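Local coordinates for protein quinone oxidoreductase (Thermus thermophilus, PDB 1IZ0) that probably catalyses the NADPH-dependent reduction of quinones and binds NADPH in a Rossmann-type domain, at residues L240-L244 against T245-R249. Residues are numbered along the deposited sequence; the frame is centred on the assembly and turned at random.
Sequences LGFWL and TPLLR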
# COMPACT_ATOMS: atom_id res chain seq x y z
N LEU A 240 -4.13 -9.51 -14.27
CA LEU A 240 -5.20 -9.23 -13.33
C LEU A 240 -5.15 -7.78 -12.88
O LEU A 240 -4.15 -7.33 -12.34
CB LEU A 240 -5.08 -10.15 -12.11
CG LEU A 240 -4.99 -11.65 -12.38
CD1 LEU A 240 -3.62 -11.99 -12.92
CD2 LEU A 240 -5.23 -12.43 -11.09
N GLY A 241 -6.23 -7.05 -13.14
CA GLY A 241 -6.29 -5.66 -12.73
C GLY A 241 -6.61 -5.70 -11.26
O GLY A 241 -7.38 -6.56 -10.81
N PHE A 242 -6.04 -4.79 -10.48
CA PHE A 242 -6.29 -4.80 -9.05
C PHE A 242 -6.57 -3.42 -8.47
O PHE A 242 -5.89 -2.45 -8.78
CB PHE A 242 -5.08 -5.43 -8.34
CG PHE A 242 -5.24 -5.53 -6.85
CD1 PHE A 242 -5.04 -4.42 -6.04
CD2 PHE A 242 -5.63 -6.73 -6.26
CE1 PHE A 242 -5.24 -4.50 -4.66
CE2 PHE A 242 -5.83 -6.82 -4.89
CZ PHE A 242 -5.64 -5.71 -4.09
N TRP A 243 -7.59 -3.35 -7.62
CA TRP A 243 -7.96 -2.11 -6.94
C TRP A 243 -8.53 -2.50 -5.58
O TRP A 243 -9.58 -3.14 -5.49
CB TRP A 243 -8.98 -1.31 -7.75
CG TRP A 243 -9.27 0.02 -7.13
CD1 TRP A 243 -8.42 0.77 -6.37
CD2 TRP A 243 -10.50 0.77 -7.21
NE1 TRP A 243 -9.03 1.93 -5.97
CE2 TRP A 243 -10.31 1.95 -6.47
CE3 TRP A 243 -11.73 0.54 -7.84
CZ2 TRP A 243 -11.31 2.92 -6.34
CZ3 TRP A 243 -12.74 1.51 -7.70
CH2 TRP A 243 -12.51 2.68 -6.95
N LEU A 244 -7.81 -2.12 -4.52
CA LEU A 244 -8.17 -2.46 -3.15
C LEU A 244 -9.56 -2.03 -2.64
O LEU A 244 -10.31 -2.85 -2.09
CB LEU A 244 -7.09 -1.90 -2.21
CG LEU A 244 -6.90 -2.32 -0.75
CD1 LEU A 244 -7.73 -1.45 0.14
CD2 LEU A 244 -7.23 -3.79 -0.56
N THR A 245 -9.90 -0.77 -2.84
CA THR A 245 -11.17 -0.22 -2.37
C THR A 245 -12.40 -1.12 -2.46
O THR A 245 -12.99 -1.46 -1.44
CB THR A 245 -11.45 1.14 -3.05
OG1 THR A 245 -10.39 2.05 -2.74
CG2 THR A 245 -12.77 1.74 -2.55
N PRO A 246 -12.81 -1.51 -3.68
CA PRO A 246 -13.99 -2.38 -3.80
C PRO A 246 -13.89 -3.66 -2.98
O PRO A 246 -14.90 -4.15 -2.46
CB PRO A 246 -14.06 -2.68 -5.30
CG PRO A 246 -13.38 -1.50 -5.92
CD PRO A 246 -12.21 -1.26 -5.00
N LEU A 247 -12.69 -4.20 -2.86
CA LEU A 247 -12.49 -5.44 -2.12
C LEU A 247 -12.82 -5.31 -0.63
O LEU A 247 -13.25 -6.28 -0.00
CB LEU A 247 -11.04 -5.92 -2.30
CG LEU A 247 -10.62 -6.12 -3.76
CD1 LEU A 247 -9.15 -6.49 -3.84
CD2 LEU A 247 -11.48 -7.20 -4.42
N LEU A 248 -12.62 -4.13 -0.06
CA LEU A 248 -12.91 -3.91 1.36
C LEU A 248 -14.36 -4.22 1.72
O LEU A 248 -14.67 -4.49 2.88
CB LEU A 248 -12.60 -2.46 1.76
CG LEU A 248 -11.16 -2.06 2.05
CD1 LEU A 248 -10.20 -3.22 1.85
CD2 LEU A 248 -10.80 -0.88 1.16
N ARG A 249 -15.24 -4.16 0.73
CA ARG A 249 -16.66 -4.42 0.96
C ARG A 249 -16.99 -5.91 1.06
O ARG A 249 -18.12 -6.27 1.35
CB ARG A 249 -17.50 -3.83 -0.18
CG ARG A 249 -17.48 -2.31 -0.28
CD ARG A 249 -18.45 -1.89 -1.38
NE ARG A 249 -19.80 -2.40 -1.12
CZ ARG A 249 -20.60 -2.95 -2.03
NH1 ARG A 249 -20.19 -3.08 -3.29
NH2 ARG A 249 -21.80 -3.38 -1.68
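Trp243 lays one indole face against Thr245 and Pro246, in the short helix 244-247. Over its six-membered ring sits Pro246 CD, 3.7 Å from the centroid and 26° off the normal, a CH-pi contact. Pro246 CG reaches further out, 3.3 Å from Trp243 CE3. Over the five-membered ring, on the same face, Thr245 CB makes a second CH-pi contact at 4.1 Å from the centroid. With chi1 at -175°, Trp243 CG lies anti to the backbone N and beside the carbonyl carbon, which swings the indole forward along the chain beneath these two residues. Phe242 leaves the backbone opposite to Trp243, and its CE2 meets Leu247 CD1 obliquely at 3.5 Å. The Leu244 and Leu248 side chains cross at about a right angle, with Leu244 CD1 a tight 3.3 Å from Leu248 CD2. The turn itself is loosely bonded: Leu244 O receives two weak hydrogen bonds, from Leu247 N (2.8 Å, N-H...O 121°) and from Leu248 N (3.3 Å). Residues 240-244 leave the parallel sheet of the Rossmann-type nucleotide-binding domain at its outermost strand 238-241 and run into the helix; Phe242 and Leu244 belong to the NADPH site. A hydrogen bond between Trp243 NE1 and Tyr49 OH helps fix the rotation of the indole, and the Tyr49 ring meets it nearly perpendicularly. Putting an alanine in place of Trp243 would probably leave Pro246 and Thr245 without their aromatic support and Tyr49 OH without its indole partner. Further out, Arg120 of helix 108-120 touches Phe242 and Leu247, Thr113 and Leu116 touch Leu244, and Leu75 meets both Leu244 and Leu248.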